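Local coordinates for 27kDa outer membrane protein (Silicibacter pomeroyi, PDB 3GYK), which is probably a thioredoxin-like oxidoreductase of the DsbA type, here represented by the part of the chain that carries its thioredoxin domain, at residues 56-61 with 87-92; 11-16 with 77-82; 21-26 with 170-175. All blocks are in the same frame, centred on the assembly; numbering follows the deposited sequence.

Interaction 1. Residues 56-61 with 87-92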
loop_
_atom_site.group_PDB
_atom_site.type_symbol
_atom_site.label_atom_id
_atom_site.label_comp_id
_atom_site.label_asym_id
_atom_site.label_seq_id
_atom_site.Cartn_x
_atom_site.Cartn_y
_atom_site.Cartn_z
ATOM N N LEU A 56 -2.862 2.892 -8.826
ATOM C CA LEU A 56 -2.709 2.007 -7.660
ATOM C C LEU A 56 -2.672 2.812 -6.365
ATOM O O LEU A 56 -1.771 3.635 -6.178
ATOM C CB LEU A 56 -1.420 1.208 -7.804
ATOM C CG LEU A 56 -1.005 0.337 -6.630
ATOM C CD1 LEU A 56 -1.958 -0.830 -6.551
ATOM C CD2 LEU A 56 0.389 -0.150 -6.895
ATOM N N VAL A 57 -3.647 2.575 -5.479
ATOM C CA VAL A 57 -3.815 3.364 -4.244
ATOM C C VAL A 57 -3.410 2.456 -3.077
ATOM O O VAL A 57 -3.856 1.302 -2.986
ATOM C CB VAL A 57 -5.273 3.899 -4.067
ATOM C CG1 VAL A 57 -5.513 4.411 -2.615
ATOM C CG2 VAL A 57 -5.561 5.020 -5.083
ATOM N N TYR A 58 -2.587 2.978 -2.174
ATOM C CA TYR A 58 -2.116 2.165 -1.051
ATOM C C TYR A 58 -2.755 2.530 0.278
ATOM O O TYR A 58 -2.803 3.721 0.653
ATOM C CB TYR A 58 -0.600 2.303 -0.936
ATOM C CG TYR A 58 0.194 1.400 -1.853
ATOM C CD1 TYR A 58 -0.423 0.456 -2.673
ATOM C CD2 TYR A 58 1.570 1.449 -1.841
ATOM C CE1 TYR A 58 0.335 -0.421 -3.472
ATOM C CE2 TYR A 58 2.329 0.592 -2.637
ATOM C CZ TYR A 58 1.709 -0.341 -3.438
ATOM O OH TYR A 58 2.476 -1.173 -4.220
ATOM N N ARG A 59 -3.220 1.505 1.002
ATOM C CA ARG A 59 -3.655 1.661 2.376
ATOM C C ARG A 59 -2.680 0.864 3.260
ATOM O O ARG A 59 -2.656 -0.393 3.243
ATOM C CB ARG A 59 -5.073 1.090 2.599
ATOM C CG ARG A 59 -6.229 1.794 1.825
ATOM C CD ARG A 59 -6.259 3.332 1.948
ATOM N NE ARG A 59 -6.051 3.853 3.302
ATOM C CZ ARG A 59 -6.297 5.116 3.637
ATOM N NH1 ARG A 59 -6.818 5.958 2.712
ATOM N NH2 ARG A 59 -5.982 5.565 4.863
ATOM N N GLU A 60 -1.883 1.594 4.018
ATOM C CA GLU A 60 -1.012 0.963 5.014
ATOM C C GLU A 60 -1.916 0.520 6.135
ATOM O O GLU A 60 -2.582 1.352 6.775
ATOM C CB GLU A 60 0.004 1.996 5.515
ATOM C CG GLU A 60 0.935 2.501 4.432
ATOM C CD GLU A 60 2.246 1.679 4.372
ATOM O OE1 GLU A 60 2.434 0.794 5.233
ATOM O OE2 GLU A 60 3.083 1.951 3.479
ATOM N N TRP A 61 -1.953 -0.796 6.375
ATOM C CA TRP A 61 -2.831 -1.373 7.392
ATOM C C TRP A 61 -2.010 -2.310 8.274
ATOM O O TRP A 61 -2.051 -3.544 8.126
ATOM C CB TRP A 61 -4.009 -2.107 6.727
ATOM C CG TRP A 61 -5.062 -2.546 7.696
ATOM C CD1 TRP A 61 -5.368 -1.969 8.909
ATOM C CD2 TRP A 61 -5.946 -3.666 7.553
ATOM N NE1 TRP A 61 -6.380 -2.670 9.527
ATOM C CE2 TRP A 61 -6.757 -3.705 8.717
ATOM C CE3 TRP A 61 -6.145 -4.632 6.546
ATOM C CZ2 TRP A 61 -7.728 -4.692 8.926
ATOM C CZ3 TRP A 61 -7.125 -5.623 6.764
ATOM C CH2 TRP A 61 -7.893 -5.636 7.926
ATOM N N PHE A 87 10.970 3.187 -1.018
ATOM C CA PHE A 87 11.025 2.610 0.333
ATOM C C PHE A 87 10.034 1.447 0.485
ATOM O O PHE A 87 10.382 0.382 1.033
ATOM C CB PHE A 87 10.765 3.722 1.362
ATOM C CG PHE A 87 11.108 3.360 2.803
ATOM C CD1 PHE A 87 12.086 2.408 3.120
ATOM C CD2 PHE A 87 10.455 4.030 3.850
ATOM C CE1 PHE A 87 12.397 2.124 4.463
ATOM C CE2 PHE A 87 10.748 3.752 5.187
ATOM C CZ PHE A 87 11.734 2.798 5.497
ATOM N N HIS A 88 8.825 1.622 -0.044
ATOM C CA HIS A 88 7.817 0.571 -0.047
ATOM C C HIS A 88 8.316 -0.706 -0.718
ATOM O O HIS A 88 8.197 -1.788 -0.138
ATOM C CB HIS A 88 6.517 1.037 -0.729
ATOM C CG HIS A 88 5.543 -0.068 -0.942
ATOM N ND1 HIS A 88 4.661 -0.466 0.032
ATOM C CD2 HIS A 88 5.344 -0.896 -1.997
ATOM C CE1 HIS A 88 3.944 -1.483 -0.410
ATOM N NE2 HIS A 88 4.345 -1.769 -1.640
ATOM N N TRP A 89 8.860 -0.584 -1.935
ATOM C CA TRP A 89 9.357 -1.749 -2.652
ATOM C C TRP A 89 10.505 -2.407 -1.883
ATOM O O TRP A 89 10.603 -3.638 -1.853
ATOM C CB TRP A 89 9.832 -1.412 -4.089
ATOM C CG TRP A 89 8.744 -0.890 -5.039
ATOM C CD1 TRP A 89 8.840 0.215 -5.861
ATOM C CD2 TRP A 89 7.424 -1.427 -5.250
ATOM N NE1 TRP A 89 7.660 0.384 -6.571
ATOM C CE2 TRP A 89 6.780 -0.606 -6.215
ATOM C CE3 TRP A 89 6.727 -2.541 -4.742
ATOM C CZ2 TRP A 89 5.468 -0.855 -6.668
ATOM C CZ3 TRP A 89 5.409 -2.787 -5.194
ATOM C CH2 TRP A 89 4.803 -1.946 -6.150
ATOM N N ALA A 90 11.354 -1.592 -1.257
ATOM C CA ALA A 90 12.547 -2.127 -0.572
ATOM C C ALA A 90 12.165 -2.881 0.709
ATOM O O ALA A 90 12.742 -3.943 1.024
ATOM C CB ALA A 90 13.555 -1.018 -0.280
ATOM N N LEU A 91 11.206 -2.320 1.449
ATOM C CA LEU A 91 10.645 -2.973 2.634
ATOM C C LEU A 91 9.940 -4.253 2.266
ATOM O O LEU A 91 10.184 -5.290 2.854
ATOM C CB LEU A 91 9.657 -2.055 3.358
ATOM C CG LEU A 91 10.255 -0.845 4.080
ATOM C CD1 LEU A 91 9.176 0.140 4.500
ATOM C CD2 LEU A 91 11.070 -1.322 5.292
HETATM N N MSE A 92 9.041 -4.170 1.296
HETATM C CA MSE A 92 8.250 -5.328 0.909
HETATM C C MSE A 92 9.113 -6.445 0.295
HETATM O O MSE A 92 8.749 -7.634 0.369
HETATM C CB MSE A 92 7.075 -4.861 0.019
HETATM C CG MSE A 92 5.937 -5.798 -0.083
HETATM SE SE MSE A 92 5.127 -6.268 1.640
HETATM C CE MSE A 92 3.880 -4.819 1.922
#
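Tyr-58 lays the CE2 corner of its ring over the centre of one face of the His-88 imidazole, CE2 standing 3.2 Å above that plane. The two side chains come from opposite directions, and their rings are neither stacked nor perpendicular: the planes meet at 45° with centroids 4.4 Å apart. On His-88, CG points away from the backbone N (chi1 171°), which carries the imidazole off helix 87-92 toward the sheet. Tyr-58 OH sits between the two helix side chains, 3.2 Å from His-88 NE2 and 3.1 Å from Trp-89 CH2; this indole corner lies at the edge of the phenol ring, near its plane. In this DsbA-like thioredoxin domain the contact joins strand 54-60, next to the edge strand 16-18, to a helical region inserted into the thioredoxin fold. The His-88 side chain comes close to, but makes no contact with, Cys-34 and Cys-37, a CxxC at a helix start consistent with a thioredoxin-type redox centre. Phe-30 packs edge-to-face with both Tyr-58 and His-88. Away from this tight aromatic core the contact slackens. Glu-60 OE2 stays 4.5 Å from His-88 ND1 at the imidazole edge, and Tyr-32 OH, hydrogen-bonded to both atoms, bridges them. Only the tip of Trp-89 enters the tight part; the residue is partly exposed, its side chain touches Met-41 and Gln-45 of helix 35-50, and NE1 bonds Glu-85.

Interaction 2. Residues 11-16 with 77-82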
loop_
_atom_site.group_PDB
_atom_site.type_symbol
_atom_site.label_atom_id
_atom_site.label_comp_id
_atom_site.label_asym_id
_atom_site.label_seq_id
_atom_site.Cartn_x
_atom_site.Cartn_y
_atom_site.Cartn_z
ATOM N N ASP A 11 -8.515 9.934 -1.744
ATOM C CA ASP A 11 -7.977 10.407 -0.468
ATOM C C ASP A 11 -6.549 10.959 -0.671
ATOM O O ASP A 11 -5.635 10.204 -1.049
ATOM C CB ASP A 11 -7.963 9.195 0.493
ATOM C CG ASP A 11 -7.455 9.548 1.881
ATOM O OD1 ASP A 11 -6.890 10.647 2.032
ATOM O OD2 ASP A 11 -7.603 8.694 2.791
ATOM N N PRO A 12 -6.339 12.259 -0.417
ATOM C CA PRO A 12 -4.987 12.816 -0.657
ATOM C C PRO A 12 -3.907 12.253 0.259
ATOM O O PRO A 12 -2.706 12.373 -0.060
ATOM C CB PRO A 12 -5.168 14.313 -0.407
ATOM C CG PRO A 12 -6.430 14.450 0.300
ATOM C CD PRO A 12 -7.301 13.291 -0.016
ATOM N N ASN A 13 -4.320 11.634 1.362
ATOM C CA ASN A 13 -3.384 11.085 2.344
ATOM C C ASN A 13 -3.065 9.610 2.047
ATOM O O ASN A 13 -2.411 8.933 2.838
ATOM C CB ASN A 13 -3.933 11.298 3.778
ATOM C CG ASN A 13 -2.849 11.152 4.888
ATOM O OD1 ASN A 13 -1.625 11.346 4.647
ATOM N ND2 ASN A 13 -3.310 10.869 6.121
ATOM N N ALA A 14 -3.520 9.110 0.890
ATOM C CA ALA A 14 -3.199 7.728 0.494
ATOM C C ALA A 14 -2.272 7.766 -0.714
ATOM O O ALA A 14 -2.614 8.391 -1.730
ATOM C CB ALA A 14 -4.504 6.950 0.151
ATOM N N PRO A 15 -1.105 7.101 -0.625
ATOM C CA PRO A 15 -0.209 7.155 -1.788
ATOM C C PRO A 15 -0.836 6.641 -3.083
ATOM O O PRO A 15 -1.604 5.683 -3.076
ATOM C CB PRO A 15 0.957 6.249 -1.389
ATOM C CG PRO A 15 0.953 6.287 0.126
ATOM C CD PRO A 15 -0.504 6.382 0.520
ATOM N N VAL A 16 -0.464 7.284 -4.183
ATOM C CA VAL A 16 -0.899 6.876 -5.504
ATOM C C VAL A 16 0.330 6.461 -6.319
ATOM O O VAL A 16 1.280 7.239 -6.456
ATOM C CB VAL A 16 -1.622 8.035 -6.225
ATOM C CG1 VAL A 16 -1.909 7.677 -7.700
ATOM C CG2 VAL A 16 -2.934 8.388 -5.478
ATOM N N ALA A 77 6.039 8.274 6.587
ATOM C CA ALA A 77 6.971 9.391 6.806
ATOM C C ALA A 77 7.901 9.647 5.608
ATOM O O ALA A 77 8.308 10.796 5.370
ATOM C CB ALA A 77 7.813 9.195 8.112
ATOM N N ALA A 78 8.247 8.592 4.868
ATOM C CA ALA A 78 9.147 8.734 3.721
ATOM C C ALA A 78 8.559 9.613 2.610
ATOM O O ALA A 78 9.296 10.106 1.740
ATOM C CB ALA A 78 9.553 7.367 3.161
ATOM N N ARG A 79 7.245 9.823 2.638
ATOM C CA ARG A 79 6.637 10.762 1.672
ATOM C C ARG A 79 7.261 12.154 1.789
ATOM O O ARG A 79 7.397 12.873 0.785
ATOM C CB ARG A 79 5.124 10.845 1.869
ATOM C CG ARG A 79 4.401 9.541 1.527
ATOM C CD ARG A 79 2.918 9.599 1.884
ATOM N NE ARG A 79 2.645 9.900 3.295
ATOM C CZ ARG A 79 1.424 10.109 3.774
ATOM N NH1 ARG A 79 0.386 10.026 2.951
ATOM N NH2 ARG A 79 1.249 10.427 5.055
ATOM N N GLN A 80 7.663 12.534 3.005
ATOM C CA GLN A 80 8.210 13.863 3.245
ATOM C C GLN A 80 9.564 14.049 2.578
ATOM O O GLN A 80 10.011 15.180 2.386
ATOM C CB GLN A 80 8.310 14.171 4.748
ATOM C CG GLN A 80 6.976 14.098 5.495
ATOM C CD GLN A 80 5.849 14.769 4.724
ATOM O OE1 GLN A 80 5.973 15.934 4.331
ATOM N NE2 GLN A 80 4.745 14.029 4.485
ATOM N N GLN A 81 10.191 12.934 2.205
ATOM C CA GLN A 81 11.499 12.942 1.561
ATOM C C GLN A 81 11.396 12.489 0.114
ATOM O O GLN A 81 12.413 12.312 -0.555
ATOM C CB GLN A 81 12.488 12.067 2.341
ATOM C CG GLN A 81 12.884 12.689 3.677
ATOM C CD GLN A 81 13.867 11.841 4.445
ATOM O OE1 GLN A 81 14.971 11.567 3.955
ATOM N NE2 GLN A 81 13.490 11.440 5.666
ATOM N N GLY A 82 10.161 12.311 -0.359
ATOM C CA GLY A 82 9.904 12.005 -1.753
ATOM C C GLY A 82 10.334 10.612 -2.132
ATOM O O GLY A 82 10.638 10.349 -3.303
HETATM O O HOH W 1 -0.078 10.106 0.191
#
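A type I beta turn from Asp-11 to Ala-14, with an Asx turn built into its start, presents Asn-13 to the guanidinium of Arg-79. Asp-11 OD1 accepts from Asn-13 N at 2.8 Å, approached from above the carboxylate plane, and this bond helps fix the turn. Arg-79 grips the amide end-on, sending both terminal nitrogens to the single atom Asn-13 OD1: NH2 lies 3.0 Å and NH1 2.9 Å from it. Both donors come from the same face of the amide; NH2 is tilted 21° from the carbonyl plane, whereas NH1 stands well above it. A weak third bond joins Arg-79 NH1 to the backbone Asn-13 O at 3.0 Å, an oxygen that also accepts from His-129 ND1 of helix 124-140, and a water accepts from Arg-79 NH1 at 2.8 Å. The arginine bends at chi3 (-57°), turning its head across the asparagine side chain, while its aliphatic part passes the ring of Pro-15, with CD 4.2 Å from Pro-15 CG. Leu-76 O holds Arg-79 NE, and Glu-125 O receives Asn-13 ND2, so both flat groups are also anchored from outside the pair. The contact thus ties the loop between helix 3-9 and strand 16-18 to the loop linking helices 66-77 and 84-92, beside helix 124-140, with Tyr-84 of helix 84-92 touching both Pro-15 and Arg-79.

Interaction 3. Residues 21-26 with 170-175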
loop_
_atom_site.group_PDB
_atom_site.type_symbol
_atom_site.label_atom_id
_atom_site.label_comp_id
_atom_site.label_asym_id
_atom_site.label_seq_id
_atom_site.Cartn_x
_atom_site.Cartn_y
_atom_site.Cartn_z
ATOM N N GLU A 21 -3.848 9.112 -13.529
ATOM C CA GLU A 21 -5.143 9.254 -14.231
ATOM C C GLU A 21 -5.622 7.976 -14.938
ATOM O O GLU A 21 -6.396 8.056 -15.910
ATOM C CB GLU A 21 -5.086 10.423 -15.230
ATOM C CG GLU A 21 -5.202 11.820 -14.595
ATOM C CD GLU A 21 -6.412 11.970 -13.690
ATOM O OE1 GLU A 21 -7.531 11.625 -14.109
ATOM O OE2 GLU A 21 -6.244 12.431 -12.559
ATOM N N GLY A 22 -5.137 6.819 -14.490
ATOM C CA GLY A 22 -5.547 5.519 -15.043
ATOM C C GLY A 22 -7.051 5.333 -14.875
ATOM O O GLY A 22 -7.626 5.918 -13.967
ATOM N N ASP A 23 -7.687 4.578 -15.756
ATOM C CA ASP A 23 -9.174 4.497 -15.733
ATOM C C ASP A 23 -9.721 3.424 -14.798
ATOM O O ASP A 23 -10.940 3.320 -14.632
ATOM C CB ASP A 23 -9.761 4.353 -17.143
ATOM C CG ASP A 23 -9.467 3.005 -17.777
ATOM O OD1 ASP A 23 -8.659 2.220 -17.231
ATOM O OD2 ASP A 23 -10.036 2.751 -18.859
ATOM N N VAL A 24 -8.826 2.625 -14.226
ATOM C CA VAL A 24 -9.172 1.631 -13.190
ATOM C C VAL A 24 -8.251 1.865 -11.997
ATOM O O VAL A 24 -7.007 1.912 -12.155
ATOM C CB VAL A 24 -9.017 0.198 -13.710
ATOM C CG1 VAL A 24 -9.198 -0.848 -12.582
ATOM C CG2 VAL A 24 -10.000 -0.049 -14.816
ATOM N N THR A 25 -8.851 2.018 -10.812
ATOM C CA THR A 25 -8.076 2.088 -9.562
ATOM C C THR A 25 -8.061 0.754 -8.832
ATOM O O THR A 25 -9.125 0.149 -8.603
ATOM C CB THR A 25 -8.634 3.172 -8.608
ATOM O OG1 THR A 25 -8.514 4.444 -9.239
ATOM C CG2 THR A 25 -7.833 3.227 -7.292
ATOM N N VAL A 26 -6.855 0.311 -8.480
ATOM C CA VAL A 26 -6.668 -0.866 -7.624
ATOM C C VAL A 26 -6.198 -0.370 -6.277
ATOM O O VAL A 26 -5.209 0.374 -6.213
ATOM C CB VAL A 26 -5.618 -1.850 -8.211
ATOM C CG1 VAL A 26 -5.281 -2.959 -7.189
ATOM C CG2 VAL A 26 -6.119 -2.433 -9.524
ATOM N N ARG A 170 -12.235 -6.668 -16.525
ATOM C CA ARG A 170 -13.691 -6.768 -16.271
ATOM C C ARG A 170 -14.280 -5.414 -15.882
ATOM O O ARG A 170 -15.373 -5.056 -16.319
ATOM C CB ARG A 170 -13.985 -7.805 -15.174
ATOM C CG ARG A 170 -14.053 -9.195 -15.729
ATOM C CD ARG A 170 -14.151 -10.279 -14.646
ATOM N NE ARG A 170 -13.729 -11.552 -15.229
ATOM C CZ ARG A 170 -14.498 -12.318 -16.006
ATOM N NH1 ARG A 170 -15.754 -11.963 -16.283
ATOM N NH2 ARG A 170 -14.014 -13.453 -16.505
ATOM N N ALA A 171 -13.530 -4.671 -15.073
ATOM C CA ALA A 171 -13.939 -3.340 -14.644
ATOM C C ALA A 171 -14.091 -2.422 -15.839
ATOM O O ALA A 171 -15.053 -1.652 -15.928
ATOM C CB ALA A 171 -12.925 -2.760 -13.608
ATOM N N ARG A 172 -13.165 -2.530 -16.791
ATOM C CA ARG A 172 -13.239 -1.695 -17.991
ATOM C C ARG A 172 -14.428 -2.081 -18.842
ATOM O O ARG A 172 -15.111 -1.211 -19.380
ATOM C CB ARG A 172 -11.956 -1.787 -18.814
ATOM C CG ARG A 172 -10.796 -1.179 -18.096
ATOM C CD ARG A 172 -9.613 -0.948 -19.020
ATOM N NE ARG A 172 -8.526 -0.320 -18.270
ATOM C CZ ARG A 172 -7.317 -0.856 -18.110
ATOM N NH1 ARG A 172 -7.006 -2.007 -18.708
ATOM N NH2 ARG A 172 -6.398 -0.205 -17.413
ATOM N N LYS A 173 -14.672 -3.382 -18.961
ATOM C CA LYS A 173 -15.825 -3.856 -19.733
ATOM C C LYS A 173 -17.134 -3.342 -19.132
ATOM O O LYS A 173 -18.054 -2.986 -19.865
ATOM C CB LYS A 173 -15.835 -5.382 -19.814
ATOM C CG LYS A 173 -15.279 -5.944 -21.115
ATOM C CD LYS A 173 -13.810 -6.320 -20.991
ATOM C CE LYS A 173 -13.330 -7.177 -22.164
ATOM N NZ LYS A 173 -11.972 -7.754 -21.902
ATOM N N ALA A 174 -17.191 -3.285 -17.804
ATOM C CA ALA A 174 -18.402 -2.905 -17.073
ATOM C C ALA A 174 -18.646 -1.401 -16.984
ATOM O O ALA A 174 -19.752 -0.977 -16.659
ATOM C CB ALA A 174 -18.386 -3.508 -15.674
ATOM N N ALA A 175 -17.621 -0.605 -17.281
ATOM C CA ALA A 175 -17.672 0.841 -17.049
ATOM C C ALA A 175 -18.628 1.538 -18.018
ATOM O O ALA A 175 -19.214 2.581 -17.689
ATOM C CB ALA A 175 -16.262 1.445 -17.148
ATOM O OXT ALA A 175 -18.825 1.098 -19.166
#
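A salt bridge between Asp-23 and Arg-172 dominates this contact. Arg-172 NE gives a short, nearly straight hydrogen bond to Asp-23 OD1, 2.7 Å long with an N-H...O angle of 167°, and it uses the syn lone pair of that oxygen. OD1 lies at the edge of the guanidinium, almost in its plane, although carboxylate and guanidinium are turned 32° against each other. A second, weak bond runs from Arg-172 NH2 to the same OD1 at 3.3 Å, so the grip is lopsided and NE carries most of it. With the Asp-23 carboxyl group between the backbone N and the carbonyl carbon (chi1 70°), OD1 is placed where Arg-172 NE reaches it; the arginine, stretched out from CG to NE, crosses the aspartate at about a right angle. The other end of the guanidinium is engaged as well: NH1 forms a salt bridge with Asp-51, which leaves Arg-172 shared between two carboxylates. Beneath the charged pair, Val-24 packs with its CG2 branch, which meets Arg-172 CG at 3.6 Å and Ala-171 CB at 4.2 Å. Thus a buried valine lies under an exposed aspartate and a partly exposed arginine. Helix 161-174, the last of this thioredoxin-like chain, packs on the sheet at the start of strand 24-30, where Val-24 also touches Val-150 of strand 147-150 and Val-168 of the same helix, and Arg-172 reaches Val-54 of strand 54-60.

Interaction 1 is the core contact, its centre about 4 Å from the centre of the chain, whereas interactions 2 and 3 are partly buried, their centres about 11 and 19 Å from that point. The chemistry follows: aromatic rings with a buried, hydrogen-bonded glutamate and histidine inside, an arginine-amide grip in interaction 2, a salt bridge over a valine in interaction 3. Interactions 1 and 3 share the sheet through the neighbouring strands 54-60 and 24-30, where Val-57 N lies 2.8 Å from Val-26 O. Interactions 1 and 2 touch directly, notably by the salt bridge of Arg-59 NH1 with Asp-11 OD2 at 2.8 Å. Interactions 2 and 3 do not meet.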